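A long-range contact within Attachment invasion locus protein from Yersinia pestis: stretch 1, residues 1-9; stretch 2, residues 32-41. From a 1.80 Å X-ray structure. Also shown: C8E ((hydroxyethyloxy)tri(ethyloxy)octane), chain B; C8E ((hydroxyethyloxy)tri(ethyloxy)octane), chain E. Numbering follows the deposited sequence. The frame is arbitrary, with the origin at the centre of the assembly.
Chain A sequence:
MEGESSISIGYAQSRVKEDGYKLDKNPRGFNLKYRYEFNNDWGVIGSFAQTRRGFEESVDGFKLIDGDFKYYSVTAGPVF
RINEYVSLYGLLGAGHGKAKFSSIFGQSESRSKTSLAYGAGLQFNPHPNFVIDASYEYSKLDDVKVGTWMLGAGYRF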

# COMPACT_ATOMS: atom_id res chain seq x y z
N MET A 1 20.48 -11.37 4.95
CA MET A 1 21.59 -12.01 4.24
C MET A 1 21.10 -12.83 3.05
O MET A 1 19.90 -13.08 2.90
CB MET A 1 22.37 -12.93 5.19
CG MET A 1 22.75 -12.30 6.51
SD MET A 1 23.75 -13.45 7.48
CE MET A 1 25.28 -13.44 6.55
N GLU A 2 22.05 -13.28 2.23
CA GLU A 2 21.75 -14.10 1.07
C GLU A 2 20.83 -15.29 1.35
O GLU A 2 21.07 -16.08 2.28
CB GLU A 2 23.06 -14.59 0.44
CG GLU A 2 22.87 -15.42 -0.82
CD GLU A 2 24.14 -15.47 -1.66
OE1 GLU A 2 24.86 -14.45 -1.70
OE2 GLU A 2 24.42 -16.52 -2.27
N GLY A 3 19.76 -15.42 0.56
CA GLY A 3 18.87 -16.56 0.67
C GLY A 3 17.76 -16.38 1.69
O GLY A 3 16.92 -17.26 1.86
N GLU A 4 17.75 -15.24 2.37
CA GLU A 4 16.74 -15.01 3.42
C GLU A 4 15.49 -14.33 2.91
O GLU A 4 15.56 -13.41 2.09
CB GLU A 4 17.32 -14.24 4.60
CG GLU A 4 18.35 -15.06 5.40
CD GLU A 4 18.89 -14.32 6.61
OE1 GLU A 4 18.77 -13.08 6.67
OE2 GLU A 4 19.45 -14.99 7.50
N SER A 5 14.35 -14.79 3.43
CA SER A 5 13.04 -14.24 3.10
C SER A 5 12.52 -13.45 4.29
O SER A 5 12.76 -13.81 5.45
CB SER A 5 12.05 -15.39 2.83
OG SER A 5 12.45 -16.18 1.73
N SER A 6 11.78 -12.38 4.00
CA SER A 6 11.07 -11.63 5.03
C SER A 6 9.60 -11.54 4.65
O SER A 6 9.26 -11.22 3.53
CB SER A 6 11.64 -10.22 5.16
OG SER A 6 13.04 -10.25 5.42
N ILE A 7 8.72 -11.84 5.60
CA ILE A 7 7.30 -11.74 5.33
C ILE A 7 6.72 -10.84 6.41
O ILE A 7 7.02 -11.01 7.60
CB ILE A 7 6.62 -13.14 5.33
CG1 ILE A 7 5.11 -13.03 5.08
CG2 ILE A 7 6.91 -13.89 6.63
CD1 ILE A 7 4.76 -12.49 3.72
N SER A 8 5.90 -9.88 5.98
CA SER A 8 5.27 -8.97 6.92
C SER A 8 3.82 -8.67 6.58
O SER A 8 3.42 -8.69 5.40
CB SER A 8 6.05 -7.65 7.04
OG SER A 8 6.21 -6.99 5.78
N ILE A 9 3.04 -8.39 7.62
CA ILE A 9 1.69 -7.88 7.45
C ILE A 9 1.59 -6.56 8.19
O ILE A 9 2.25 -6.36 9.21
CB ILE A 9 0.60 -8.88 7.96
CG1 ILE A 9 -0.78 -8.45 7.46
CG2 ILE A 9 0.62 -9.01 9.49
CD1 ILE A 9 -1.87 -9.50 7.70
N LEU A 32 0.52 -6.72 2.67
CA LEU A 32 1.42 -7.86 2.81
C LEU A 32 2.67 -7.56 1.99
O LEU A 32 2.56 -7.14 0.83
CB LEU A 32 0.76 -9.13 2.28
CG LEU A 32 -0.48 -9.59 3.05
CD1 LEU A 32 -1.31 -10.57 2.22
CD2 LEU A 32 -0.08 -10.21 4.38
N LYS A 33 3.85 -7.75 2.58
CA LYS A 33 5.09 -7.62 1.80
C LYS A 33 5.92 -8.87 1.94
O LYS A 33 5.95 -9.49 3.01
CB LYS A 33 5.90 -6.38 2.21
CG LYS A 33 5.23 -5.05 1.84
CD LYS A 33 6.33 -4.00 1.51
CE LYS A 33 5.71 -2.63 1.19
NZ LYS A 33 5.20 -1.95 2.42
N TYR A 34 6.59 -9.25 0.85
CA TYR A 34 7.46 -10.41 0.84
C TYR A 34 8.79 -10.01 0.21
O TYR A 34 8.81 -9.47 -0.89
CB TYR A 34 6.85 -11.56 0.04
CG TYR A 34 7.85 -12.68 -0.21
CD1 TYR A 34 8.17 -13.59 0.78
CD2 TYR A 34 8.51 -12.78 -1.42
CE1 TYR A 34 9.10 -14.60 0.56
CE2 TYR A 34 9.45 -13.78 -1.65
CZ TYR A 34 9.74 -14.68 -0.66
OH TYR A 34 10.67 -15.66 -0.91
N ARG A 35 9.88 -10.26 0.92
CA ARG A 35 11.21 -9.87 0.48
C ARG A 35 12.08 -11.09 0.34
O ARG A 35 11.98 -12.02 1.14
CB ARG A 35 11.85 -8.92 1.50
CG ARG A 35 13.30 -8.53 1.18
CD ARG A 35 13.86 -7.69 2.31
NE ARG A 35 15.28 -7.36 2.14
CZ ARG A 35 15.96 -6.63 3.02
NH1 ARG A 35 15.33 -6.19 4.10
NH2 ARG A 35 17.25 -6.33 2.82
N TYR A 36 12.93 -11.10 -0.67
CA TYR A 36 13.90 -12.17 -0.82
C TYR A 36 15.24 -11.54 -1.15
O TYR A 36 15.35 -10.72 -2.05
CB TYR A 36 13.50 -13.16 -1.91
CG TYR A 36 14.44 -14.36 -1.98
CD1 TYR A 36 14.21 -15.48 -1.19
CD2 TYR A 36 15.55 -14.35 -2.80
CE1 TYR A 36 15.05 -16.56 -1.23
CE2 TYR A 36 16.42 -15.46 -2.85
CZ TYR A 36 16.15 -16.56 -2.05
OH TYR A 36 16.96 -17.67 -2.06
N GLU A 37 16.25 -11.91 -0.41
CA GLU A 37 17.58 -11.38 -0.57
C GLU A 37 18.43 -12.35 -1.41
O GLU A 37 18.65 -13.43 -1.00
CB GLU A 37 18.22 -11.09 0.78
CG GLU A 37 17.60 -9.95 1.54
CD GLU A 37 18.12 -9.76 2.93
OE1 GLU A 37 19.25 -9.38 3.11
OE2 GLU A 37 17.36 -9.98 3.85
N PHE A 38 18.83 -11.93 -2.59
CA PHE A 38 19.61 -12.70 -3.55
C PHE A 38 21.05 -12.81 -3.15
O PHE A 38 21.70 -13.73 -3.51
CB PHE A 38 19.70 -11.98 -4.87
CG PHE A 38 18.46 -11.76 -5.48
CD1 PHE A 38 17.66 -12.80 -5.78
CD2 PHE A 38 18.06 -10.50 -5.77
CE1 PHE A 38 16.47 -12.59 -6.35
CE2 PHE A 38 16.90 -10.30 -6.37
CZ PHE A 38 16.08 -11.33 -6.64
N ASN A 39 21.54 -11.80 -2.48
CA ASN A 39 22.88 -11.79 -1.92
C ASN A 39 22.89 -10.94 -0.65
O ASN A 39 21.83 -10.56 -0.18
CB ASN A 39 23.94 -11.39 -2.95
CG ASN A 39 23.75 -9.98 -3.46
OD1 ASN A 39 23.55 -9.06 -2.69
ND2 ASN A 39 23.84 -9.81 -4.78
N ASN A 40 24.05 -10.66 -0.08
CA ASN A 40 24.09 -9.93 1.18
C ASN A 40 23.71 -8.45 1.08
O ASN A 40 23.59 -7.76 2.10
CB ASN A 40 25.47 -10.06 1.83
CG ASN A 40 25.73 -11.45 2.38
OD1 ASN A 40 24.80 -12.16 2.77
ND2 ASN A 40 26.99 -11.84 2.43
N ASP A 41 23.52 -7.95 -0.13
CA ASP A 41 23.28 -6.52 -0.31
C ASP A 41 22.06 -6.18 -1.13
O ASP A 41 21.47 -5.11 -0.97
CB ASP A 41 24.51 -5.87 -0.95
CG ASP A 41 25.75 -6.07 -0.11
OD1 ASP A 41 25.98 -5.27 0.81
OD2 ASP A 41 26.48 -7.06 -0.36
C1 C8E B . 0.91 -13.11 7.37
C2 C8E B . 2.37 -13.10 7.80
C3 C8E B . 2.63 -11.99 8.82
C4 C8E B . 3.35 -12.52 10.05
C5 C8E B . 2.56 -12.21 11.33
C6 C8E B . 3.25 -11.10 12.11
C7 C8E B . 2.28 -10.38 13.04
C8 C8E B . 2.71 -8.93 13.27
O9 C8E B . 1.59 -8.10 13.08
C10 C8E B . 1.82 -6.74 13.38
C11 C8E B . 1.27 -5.95 12.20
O12 C8E B . 1.34 -4.57 12.46
C13 C8E B . 2.66 -4.15 12.65
C14 C8E B . 2.69 -2.91 13.52
O15 C8E B . 3.98 -2.35 13.41
C16 C8E B . 4.91 -2.97 14.27
C17 C8E B . 4.48 -2.80 15.72
C1 C8E E . 3.32 -10.56 -0.71
C2 C8E E . 2.94 -9.69 -1.91
C3 C8E E . 3.82 -10.03 -3.10
C4 C8E E . 3.08 -9.80 -4.41
C5 C8E E . 3.95 -9.03 -5.40
C6 C8E E . 4.12 -9.81 -6.70
C7 C8E E . 4.74 -8.93 -7.78
C8 C8E E . 5.18 -9.77 -8.98
O HOH W 1 26.77 -11.73 -0.79
O HOH W 2 14.84 -10.98 3.61
O HOH W 3 8.46 -8.12 4.42

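The backbone pairing is antiparallel: the axes of strands 5-9 and 32-37 run at 170° and approach to 4.6 Å. Two residue pairs carry reciprocal hydrogen bonds. Ser 6 N donates to Arg 35 O at 2.9 Å and Arg 35 N to Ser 6 O at 2.8 Å; Ser 8 N donates to Lys 33 O at 3.0 Å and Lys 33 N to Ser 8 O at 3.0 Å. Their N-H...O angles of 160-163° are close to linear. The ladder continues past the first strand's start, where Glu 37 N donates to Glu 4 O at 3.0 Å and Gly 3 N to Glu 37 O at 2.8 Å. Between these bonds lie the non-hydrogen-bonded pairs Ser 5-Tyr 36 and Ile 7-Tyr 34; a third, Ile 9-Leu 32, follows Ser 8-Lys 33. Alpha carbons face carbonyls here instead. The shortest such CA-H...O contact joins Ser 5 CA and Arg 35 O at 3.1 Å, with 140° at the hydrogen.

Charge and side-chain polarity secure the N-terminal end. A type II turn spans Met 1 to Glu 4, closed by Glu 4 N donating to Met 1 O at 3.1 Å. Gly 3, with phi/psi of 87/-1, occupies a conformation in which a beta carbon would jam against the preceding carbonyl. The terminal amine, Met 1 N, forms a salt bridge and hydrogen bond with Glu 37 OE1 at 3.0 Å, and also donates to Glu 4 OE1 at 3.0 Å. It thus lies between two carboxylates whose oxygens Glu 4 OE1 and Glu 37 OE2 are 4.4 Å apart, offsetting like charges brought close together. Asn 40 OD1 accepts from Glu 2 N at 3.0 Å, with an angle of 168°.

Water extends the polar network on the face carrying Ser 6 and Ser 8. Water 2 lies 2.7 Å from both Ser 6 OG and Glu 37 OE2, hydrogen-bonding to each and so bridging the stretches. Water 3 is hydrogen-bonded to Ser 8 OG at 2.9 Å and donates a weak bond to Lys 33 O at 3.2 Å.

Apolar contacts belong to the other face, with Ile 7, Ile 9, Leu 32 and the tyrosines. Ile 9 CG1 packs 3.6 Å from Leu 32 CD2, while Ile 7 CD1 reaches 4.3 Å from Tyr 34 CB. Detergent extends this surface: C8E (chain B) C2 lies 3.9 Å from Ile 7 CG1, and C8E (chain E) C1 is 3.7 Å from Tyr 34 CB. Polar atoms meet on this face too: Ser 5 OG lies 3.2 Å from Tyr 34 OH and at the edge of the Tyr 36 ring, 3.5 Å from Tyr 36 CD1.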